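Local coordinates for replicative DNA helicase (Nostoc punctiforme, PDB 4O1R), which supplies here its intein, a domain that probably cuts itself out of the helicase precursor and joins the flanking sequences by protein splicing, at residues 4-9 / 57-62; 11-14 / 19-22; 125-128 / 132-135. All coordinates share one frame; numbering follows the deposited sequence.

Interaction 1 of 3, residues 4-9 / 57-62; sequences ALAGDS and KPLFTL. Unlike the reference sequence in segment 4-9: A4 (reference Cys).
A6 and L59 are the closest pair across this contact, yet their CA atoms stand 7.4 Å apart, and no hydrogen bond joins 4-9 to 57-62. The contact is made by the L59 side chain, against the A6 methyl and nearby backbone. L59 points toward the other segment, and its branched end does the touching: CD1 rests on the A6 methyl, 3.8 Å from A6 CB, while CD2 faces the backbone, 4.0 Å from A6 N. The leucine reaches there because CG sits anti to its own carbonyl carbon (chi1 -75°) and the chain extends beyond it. A small methyl suits position 6, since a leucine already fills the space between the backbones, and V122 of strand 106-126 packs against L59 as well.

Both segments flank that long strand in the antiparallel sheet of the HINT (Hedgehog/intein) fold, L5 bonding to F123 through its backbone. Just before L5, A4 stands where the reference sequence has cysteine, a position that in inteins of this class normally carries the splicing nucleophile. Here its N and O are held by T73 OG1 and H76 ND1. L5 points away from 57-62, its bulk packing on I70 and A72 of strand 69-72 and on F133 and A135.

Beyond A6 the chain leaves the strand in a type I turn running to S9. A6 O takes two donors from S9, the backbone N at 3.1 Å and OG at 2.7 Å. They approach from the same face of the carbonyl plane, OG lying 24° out of it. A serine fits this corner because its short hydroxyl can fold back onto the turn's first carbonyl.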
ATOM      1  N   ALA A   4       3.835   5.412   6.204  1.00 12.03           N
ATOM      2  CA  ALA A   4       2.732   6.158   5.612  1.00 11.12           C
ATOM      3  C   ALA A   4       2.962   6.364   4.123  1.00 11.25           C
ATOM      4  O   ALA A   4       4.000   5.958   3.575  1.00 11.67           O
ATOM      5  CB  ALA A   4       2.524   7.474   6.357  1.00 12.01           C
ATOM      6  N   LEU A   5       1.980   6.975   3.475  1.00 10.93           N
ATOM      7  CA  LEU A   5       1.931   7.100   2.016  1.00 10.96           C
ATOM      8  C   LEU A   5       1.661   8.511   1.580  1.00 10.99           C
ATOM      9  O   LEU A   5       1.004   9.284   2.288  1.00 11.50           O
ATOM     10  CB  LEU A   5       0.805   6.225   1.448  1.00 11.44           C
ATOM     11  CG  LEU A   5       0.915   4.723   1.682  1.00 12.25           C
ATOM     12  CD1 LEU A   5      -0.368   4.071   1.191  1.00 13.89           C
ATOM     13  CD2 LEU A   5       2.128   4.150   0.945  1.00 14.32           C
ATOM     14  N   ALA A   6       2.092   8.837   0.368  1.00 11.33           N
ATOM     15  CA  ALA A   6       1.716  10.128  -0.229  1.00 11.85           C
ATOM     16  C   ALA A   6       0.192  10.253  -0.293  1.00 12.31           C
ATOM     17  O   ALA A   6      -0.522   9.262  -0.480  1.00 12.24           O
ATOM     18  CB  ALA A   6       2.312  10.266  -1.625  1.00 12.46           C
ATOM     19  N   GLY A   7      -0.294  11.481  -0.150  1.00 12.45           N
ATOM     20  CA  GLY A   7      -1.739  11.745  -0.130  1.00 12.95           C
ATOM     21  C   GLY A   7      -2.501  11.378  -1.386  1.00 13.53           C
ATOM     22  O   GLY A   7      -3.709  11.097  -1.315  1.00 13.94           O
ATOM     23  N   ASP A   8      -1.804  11.341  -2.527  1.00 13.92           N
ATOM     24  CA  ASP A   8      -2.452  10.997  -3.787  1.00 15.48           C
ATOM     25  C   ASP A   8      -2.502   9.496  -4.047  1.00 14.65           C
ATOM     26  O   ASP A   8      -3.032   9.063  -5.065  1.00 15.43           O
ATOM     27  CB  ASP A   8      -1.838  11.741  -4.989  1.00 17.15           C
ATOM     28  CG  ASP A   8      -0.366  11.478  -5.179  0.58 19.63           C
ATOM     29  OD1 ASP A   8       0.298  10.992  -4.245  0.58 22.57           O
ATOM     30  OD2 ASP A   8       0.137  11.807  -6.278  0.58 23.82           O
ATOM     31  N   SER A   9      -1.967   8.702  -3.121  1.00 13.43           N
ATOM     32  CA  SER A   9      -2.039   7.242  -3.238  1.00 12.75           C
ATOM     33  C   SER A   9      -3.498   6.798  -3.296  1.00 12.65           C
ATOM     34  O   SER A   9      -4.295   7.211  -2.467  1.00 13.87           O
ATOM     35  CB  SER A   9      -1.363   6.567  -2.045  1.00 12.66           C
ATOM     36  OG  SER A   9      -0.014   7.003  -1.894  1.00 13.02           O
ATOM     37  N   LYS A  57       6.837  13.903   6.042  1.00 11.39           N
ATOM     38  CA  LYS A  57       7.921  12.929   6.138  1.00 12.03           C
ATOM     39  C   LYS A  57       8.574  12.729   4.777  1.00 11.74           C
ATOM     40  O   LYS A  57       7.973  13.030   3.742  1.00 11.48           O
ATOM     41  CB  LYS A  57       7.381  11.586   6.665  1.00 12.40           C
ATOM     42  CG  LYS A  57       6.983  11.723   8.135  0.53 12.60           C
ATOM     43  CD  LYS A  57       6.484  10.438   8.735  0.53 13.31           C
ATOM     44  CE  LYS A  57       5.625  10.716   9.954  0.53 15.98           C
ATOM     45  NZ  LYS A  57       6.397  11.302  11.076  0.53 18.99           N
ATOM     46  N   PRO A  58       9.803  12.187   4.762  1.00 11.82           N
ATOM     47  CA  PRO A  58      10.468  11.848   3.498  1.00 11.65           C
ATOM     48  C   PRO A  58       9.782  10.695   2.776  1.00 11.57           C
ATOM     49  O   PRO A  58       9.338   9.727   3.403  1.00 12.27           O
ATOM     50  CB  PRO A  58      11.894  11.452   3.936  1.00 12.36           C
ATOM     51  CG  PRO A  58      12.040  11.933   5.351  1.00 13.26           C
ATOM     52  CD  PRO A  58      10.659  11.883   5.926  1.00 12.63           C
ATOM     53  N   LEU A  59       9.678  10.828   1.462  1.00 11.67           N
ATOM     54  CA  LEU A  59       9.048   9.834   0.604  1.00 11.78           C
ATOM     55  C   LEU A  59      10.030   9.263  -0.392  1.00 11.53           C
ATOM     56  O   LEU A  59      10.918   9.982  -0.881  1.00 12.07           O
ATOM     57  CB  LEU A  59       7.882  10.457  -0.175  1.00 12.67           C
ATOM     58  CG  LEU A  59       6.607  10.708   0.627  1.00 13.11           C
ATOM     59  CD1 LEU A  59       5.629  11.541  -0.172  1.00 16.17           C
ATOM     60  CD2 LEU A  59       5.976   9.387   1.075  1.00 13.49           C
ATOM     61  N   PHE A  60       9.808   7.989  -0.723  1.00 10.98           N
ATOM     62  CA  PHE A  60      10.540   7.310  -1.793  1.00 10.85           C
ATOM     63  C   PHE A  60       9.538   6.810  -2.814  1.00 10.90           C
ATOM     64  O   PHE A  60       8.502   6.268  -2.441  1.00 11.69           O
ATOM     65  CB  PHE A  60      11.324   6.122  -1.226  1.00 11.81           C
ATOM     66  CG  PHE A  60      12.429   6.529  -0.295  1.00 13.01           C
ATOM     67  CD1 PHE A  60      12.144   6.861   1.034  1.00 14.61           C
ATOM     68  CD2 PHE A  60      13.741   6.620  -0.745  1.00 14.74           C
ATOM     69  CE1 PHE A  60      13.152   7.279   1.906  1.00 17.19           C
ATOM     70  CE2 PHE A  60      14.758   7.038   0.122  1.00 17.02           C
ATOM     71  CZ  PHE A  60      14.456   7.359   1.439  1.00 17.89           C
ATOM     72  N   THR A  61       9.858   6.994  -4.093  1.00 11.04           N
ATOM     73  CA  THR A  61       9.044   6.456  -5.188  1.00 11.37           C
ATOM     74  C   THR A  61       9.574   5.088  -5.567  1.00 11.05           C
ATOM     75  O   THR A  61      10.753   4.940  -5.927  1.00 11.40           O
ATOM     76  CB  THR A  61       9.086   7.377  -6.396  1.00 12.33           C
ATOM     77  OG1 THR A  61       8.676   8.681  -5.981  1.00 14.16           O
ATOM     78  CG2 THR A  61       8.137   6.898  -7.489  1.00 13.43           C
ATOM     79  N   LEU A  62       8.706   4.092  -5.464  1.00 10.73           N
ATOM     80  CA  LEU A  62       9.036   2.727  -5.838  1.00 11.03           C
ATOM     81  C   LEU A  62       8.262   2.384  -7.100  1.00 11.21           C
ATOM     82  O   LEU A  62       7.059   2.629  -7.157  1.00 11.82           O
ATOM     83  CB  LEU A  62       8.673   1.795  -4.686  1.00 12.13           C
ATOM     84  CG  LEU A  62       8.946   0.300  -4.881  1.00 12.90           C
ATOM     85  CD1 LEU A  62       9.228  -0.342  -3.538  1.00 15.40           C
ATOM     86  CD2 LEU A  62       7.770  -0.376  -5.576  1.00 14.26           C
TER

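Interaction 2 of 3, residues 11-14 / 19-22; sequences VTLV and QVPI
V11 and V20 form an antiparallel hydrogen-bonded pair: V11 N gives its hydrogen to V20 O at 2.9 Å, and V20 N returns one to V11 O at 2.8 Å. Both bonds are nearly straight, with N-H...O angles of 169° and 168°. A weaker CA-H...O contact from Q19 CA, at 3.4 Å, supplements the hydrogen bond on V11 O. The next pair, T12 with Q19, is non-hydrogen-bonded, and its CA atoms come within 4.4 Å of each other.

The polar side chains on the T12 and Q19 face meet without bonding. They run side by side in the same direction, and the closest approach, T12 OG1 to Q19 CG at 3.7 Å, sets a hydroxyl against a methylene. Polar residues suit this face because Q19 is exposed and T12 partly so.

The apolar contacts involve V11 and V20, which share the other face, together with L13 and I22. L13 leans on V20, its CG set beside its own backbone N (chi1 -57°), which carries CD1 to 3.6 Å from V20 CG2; V20 has two conformers, so this approach belongs to one of them. V11 CG2 lies 4.3 Å from I22 CB, and beyond the hairpin V11 rests on V33 while I22 meets F123 and L125. V11 and I22, beta-branched and buried, fill this interior with compact bulk.

With T12 and Q19 on one face and V11 and V20 on the other, these residues make up the short two-stranded beta hairpin of 10-12 and 19-21, a small antiparallel unit packed on the body of the HINT fold typical of inteins.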
ATOM      1  N   VAL A  11      -6.707   4.341  -3.027  1.00 14.23           N
ATOM      2  CA  VAL A  11      -7.288   3.133  -2.466  1.00 14.96           C
ATOM      3  C   VAL A  11      -8.659   2.910  -3.098  1.00 15.13           C
ATOM      4  O   VAL A  11      -9.341   3.870  -3.458  1.00 16.14           O
ATOM      5  CB  VAL A  11      -7.447   3.381  -0.943  0.54 15.98           C
ATOM      6  CG1 VAL A  11      -7.892   2.147  -0.232  0.54 17.03           C
ATOM      7  CG2 VAL A  11      -6.128   3.927  -0.335  0.54 16.92           C
ATOM      8  N   THR A  12      -9.060   1.654  -3.240  1.00 16.31           N
ATOM      9  CA  THR A  12     -10.345   1.339  -3.878  1.00 17.45           C
ATOM     10  C   THR A  12     -11.420   1.054  -2.853  1.00 17.85           C
ATOM     11  O   THR A  12     -11.275   0.139  -2.034  1.00 19.38           O
ATOM     12  CB  THR A  12     -10.223   0.137  -4.833  1.00 18.16           C
ATOM     13  OG1 THR A  12      -9.240   0.450  -5.818  1.00 20.50           O
ATOM     14  CG2 THR A  12     -11.560  -0.168  -5.525  1.00 19.39           C
ATOM     15  N   LEU A  13     -12.497   1.833  -2.897  1.00 18.21           N
ATOM     16  CA  LEU A  13     -13.677   1.560  -2.083  1.00 18.97           C
ATOM     17  C   LEU A  13     -14.384   0.365  -2.716  1.00 20.37           C
ATOM     18  O   LEU A  13     -14.733   0.392  -3.899  1.00 21.47           O
ATOM     19  CB  LEU A  13     -14.585   2.790  -2.006  1.00 18.68           C
ATOM     20  CG  LEU A  13     -13.913   4.058  -1.461  1.00 18.12           C
ATOM     21  CD1 LEU A  13     -14.896   5.216  -1.505  1.00 18.38           C
ATOM     22  CD2 LEU A  13     -13.378   3.873  -0.055  1.00 19.43           C
ATOM     23  N   VAL A  14     -14.574  -0.699  -1.946  1.00 20.54           N
ATOM     24  CA  VAL A  14     -14.989  -1.980  -2.521  1.00 22.04           C
ATOM     25  C   VAL A  14     -16.307  -1.926  -3.315  1.00 22.98           C
ATOM     26  O   VAL A  14     -16.361  -2.396  -4.453  1.00 23.26           O
ATOM     27  CB  VAL A  14     -15.037  -3.104  -1.442  1.00 22.00           C
ATOM     28  CG1 VAL A  14     -15.737  -4.334  -1.979  1.00 23.55           C
ATOM     29  CG2 VAL A  14     -13.637  -3.456  -0.969  1.00 22.46           C
ATOM     30  N   GLN A  19     -11.665   4.589  -7.029  1.00 16.58           N
ATOM     31  CA  GLN A  19     -10.294   4.783  -6.554  1.00 17.08           C
ATOM     32  C   GLN A  19     -10.197   6.192  -5.996  1.00 16.54           C
ATOM     33  O   GLN A  19     -10.491   7.165  -6.703  1.00 18.54           O
ATOM     34  CB  GLN A  19      -9.310   4.592  -7.706  1.00 18.19           C
ATOM     35  CG  GLN A  19      -9.386   3.185  -8.288  1.00 21.96           C
ATOM     36  CD  GLN A  19      -8.515   2.993  -9.509  1.00 27.26           C
ATOM     37  OE1 GLN A  19      -7.292   2.964  -9.412  1.00 29.65           O
ATOM     38  NE2 GLN A  19      -9.146   2.844 -10.668  1.00 29.72           N
ATOM     39  N   VAL A  20      -9.842   6.297  -4.716  1.00 15.07           N
ATOM     40  CA  VAL A  20      -9.873   7.568  -3.993  1.00 14.65           C
ATOM     41  C   VAL A  20      -8.491   7.870  -3.397  1.00 14.31           C
ATOM     42  O   VAL A  20      -7.866   6.980  -2.818  1.00 14.39           O
ATOM     43  CB  VAL A  20     -10.812   7.429  -2.754  0.50 14.55           C
ATOM     44  CG1 VAL A  20     -10.855   8.722  -1.914  0.50 13.70           C
ATOM     45  CG2 VAL A  20     -12.211   6.971  -3.163  0.50 14.77           C
ATOM     46  N   PRO A  21      -8.012   9.123  -3.530  1.00 13.71           N
ATOM     47  CA  PRO A  21      -6.757   9.483  -2.856  1.00 14.01           C
ATOM     48  C   PRO A  21      -6.906   9.343  -1.343  1.00 13.42           C
ATOM     49  O   PRO A  21      -7.895   9.791  -0.740  1.00 13.85           O
ATOM     50  CB  PRO A  21      -6.535  10.945  -3.254  1.00 14.77           C
ATOM     51  CG  PRO A  21      -7.434  11.201  -4.400  1.00 16.03           C
ATOM     52  CD  PRO A  21      -8.565  10.228  -4.333  1.00 14.98           C
ATOM     53  N   ILE A  22      -5.910   8.738  -0.713  1.00 13.45           N
ATOM     54  CA  ILE A  22      -5.981   8.470   0.707  1.00 13.09           C
ATOM     55  C   ILE A  22      -6.190   9.763   1.531  1.00 13.14           C
ATOM     56  O   ILE A  22      -6.883   9.749   2.558  1.00 13.50           O
ATOM     57  CB  ILE A  22      -4.720   7.674   1.152  1.00 13.12           C
ATOM     58  CG1 ILE A  22      -4.848   7.199   2.595  1.00 14.78           C
ATOM     59  CG2 ILE A  22      -3.437   8.469   0.912  1.00 14.06           C
ATOM     60  CD1 ILE A  22      -3.746   6.236   3.020  1.00 15.68           C
TER

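Interaction 3 of 3, residues 125-128 / 132-135; sequences LTVP and NFVA
Within the all-beta HINT core, the chain leaves the long strand 106-126 and turns back into strand 132-135, and here L125 and V127 pack against F133 and N132. The two segments share no hydrogen bond; each finds its backbone partners in other strands, F133 bonding to V140 and T126 to S49 and N50. L125 supplies a CH-pi contact: CD1 stands 3.9 Å from the centroid of the F133 ring, only 13° off its normal, and CB covers the same face nearer the rim, 3.8 Å from CE1. The leucine and the phenylalanine cross at about a right angle. F133 CG lies between its own N and carbonyl carbon (chi1 60°), a setting that swings the ring toward L125. V127 CG2 adds an oblique contact, 4.0 Å from F133 CD1. Were F133 replaced by an alanine, L125 CD1 would probably lose the ring face it rests on, leaving a gap beside V127 CG2.

N132 CB points away from 125-128, and OD1 accepts from L36 N, while V127 N bonds to OD1 of N142, the chain's last residue. The N132 carbonyl has no polar partner in the model; V127 CG1 lies 3.6 Å from N132 O and CG2 3.7 Å.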
ATOM      1  N   LEU A 125      -3.888   4.317   6.852  1.00 16.17           N
ATOM      2  CA  LEU A 125      -5.161   3.703   7.223  1.00 17.06           C
ATOM      3  C   LEU A 125      -4.900   2.623   8.233  1.00 17.88           C
ATOM      4  O   LEU A 125      -3.921   1.895   8.116  1.00 19.64           O
ATOM      5  CB  LEU A 125      -5.818   3.041   6.014  1.00 17.14           C
ATOM      6  CG  LEU A 125      -6.038   3.857   4.745  1.00 17.24           C
ATOM      7  CD1 LEU A 125      -6.749   3.024   3.683  1.00 18.62           C
ATOM      8  CD2 LEU A 125      -6.829   5.109   5.053  1.00 16.58           C
ATOM      9  N   THR A 126      -5.796   2.492   9.199  1.00 17.54           N
ATOM     10  CA  THR A 126      -5.763   1.347  10.113  1.00 18.81           C
ATOM     11  C   THR A 126      -6.785   0.326   9.652  1.00 18.25           C
ATOM     12  O   THR A 126      -7.970   0.654   9.467  1.00 17.29           O
ATOM     13  CB  THR A 126      -6.078   1.774  11.543  1.00 19.27           C
ATOM     14  OG1 THR A 126      -7.395   2.323  11.609  0.53 22.63           O
ATOM     15  CG2 THR A 126      -5.088   2.807  12.003  0.53 20.22           C
ATOM     16  N   VAL A 127      -6.306  -0.898   9.451  1.00 17.96           N
ATOM     17  CA  VAL A 127      -7.125  -2.028   9.019  1.00 18.47           C
ATOM     18  C   VAL A 127      -7.002  -3.098  10.122  1.00 19.54           C
ATOM     19  O   VAL A 127      -6.084  -3.923  10.096  1.00 20.00           O
ATOM     20  CB  VAL A 127      -6.662  -2.555   7.638  1.00 18.29           C
ATOM     21  CG1 VAL A 127      -7.501  -3.739   7.179  1.00 18.77           C
ATOM     22  CG2 VAL A 127      -6.685  -1.430   6.582  1.00 17.62           C
ATOM     23  N   PRO A 128      -7.922  -3.077  11.099  1.00 21.13           N
ATOM     24  CA  PRO A 128      -7.694  -3.908  12.292  1.00 22.92           C
ATOM     25  C   PRO A 128      -7.733  -5.409  12.065  1.00 23.90           C
ATOM     26  O   PRO A 128      -7.198  -6.152  12.887  1.00 24.80           O
ATOM     27  CB  PRO A 128      -8.802  -3.475  13.253  1.00 23.74           C
ATOM     28  CG  PRO A 128      -9.812  -2.797  12.430  1.00 23.12           C
ATOM     29  CD  PRO A 128      -9.094  -2.199  11.258  1.00 21.15           C
ATOM     30  N   ASN A 132      -3.274  -4.701   6.536  1.00 17.30           N
ATOM     31  CA  ASN A 132      -2.674  -4.307   5.263  1.00 16.09           C
ATOM     32  C   ASN A 132      -3.770  -3.839   4.337  1.00 15.53           C
ATOM     33  O   ASN A 132      -4.955  -4.028   4.612  1.00 16.17           O
ATOM     34  CB  ASN A 132      -1.836  -5.447   4.638  1.00 16.48           C
ATOM     35  CG  ASN A 132      -2.686  -6.528   3.964  1.00 17.53           C
ATOM     36  OD1 ASN A 132      -3.141  -6.371   2.829  1.00 17.71           O
ATOM     37  ND2 ASN A 132      -2.866  -7.644   4.656  1.00 20.27           N
ATOM     38  N   PHE A 133      -3.384  -3.190   3.256  1.00 14.51           N
ATOM     39  CA  PHE A 133      -4.363  -2.802   2.260  1.00 14.16           C
ATOM     40  C   PHE A 133      -3.673  -2.577   0.936  1.00 13.98           C
ATOM     41  O   PHE A 133      -2.433  -2.504   0.876  1.00 13.86           O
ATOM     42  CB  PHE A 133      -5.179  -1.562   2.691  1.00 14.72           C
ATOM     43  CG  PHE A 133      -4.354  -0.323   2.943  1.00 13.73           C
ATOM     44  CD1 PHE A 133      -3.755  -0.116   4.190  1.00 15.60           C
ATOM     45  CD2 PHE A 133      -4.203   0.661   1.961  1.00 14.92           C
ATOM     46  CE1 PHE A 133      -2.996   1.045   4.442  1.00 15.15           C
ATOM     47  CE2 PHE A 133      -3.453   1.819   2.205  1.00 14.66           C
ATOM     48  CZ  PHE A 133      -2.846   2.007   3.444  1.00 15.09           C
ATOM     49  N   VAL A 134      -4.478  -2.479  -0.115  1.00 13.77           N
ATOM     50  CA  VAL A 134      -3.977  -2.188  -1.451  1.00 13.94           C
ATOM     51  C   VAL A 134      -4.004  -0.686  -1.714  1.00 13.26           C
ATOM     52  O   VAL A 134      -5.044  -0.044  -1.571  1.00 13.61           O
ATOM     53  CB  VAL A 134      -4.785  -2.934  -2.529  1.00 13.61           C
ATOM     54  CG1 VAL A 134      -4.247  -2.592  -3.909  1.00 15.02           C
ATOM     55  CG2 VAL A 134      -4.767  -4.438  -2.274  1.00 14.76           C
ATOM     56  N   ALA A 135      -2.857  -0.129  -2.096  1.00 12.83           N
ATOM     57  CA  ALA A 135      -2.744   1.278  -2.461  1.00 13.37           C
ATOM     58  C   ALA A 135      -1.962   1.378  -3.757  1.00 12.75           C
ATOM     59  O   ALA A 135      -0.909   0.740  -3.902  1.00 12.87           O
ATOM     60  CB  ALA A 135      -2.065   2.064  -1.358  1.00 14.28           C
TER

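In the fold
Interactions 1 and 3 are buried, with no hydrogen bond across their segments, whereas interaction 2, a hairpin, is held by backbone bonds. Interactions 1 and 3 both involve strand 106-126, as neighbour of both segments in the first and as a member in the third. The three meet around a common interior: L5 CD1 lies 3.9 Å from F133 CZ, and I22 CD1 lies 3.7 Å from L125 CG. A probable hydrogen bond from I22 N to S9 O, 2.8 Å, ties interaction 2 to the turn of interaction 1. Thus leucine, isoleucine and phenylalanine fill the shared middle, while interaction 2 carries T12 and Q19 on a solvent-facing side and interaction 3 has the buried N132 bonded to L36.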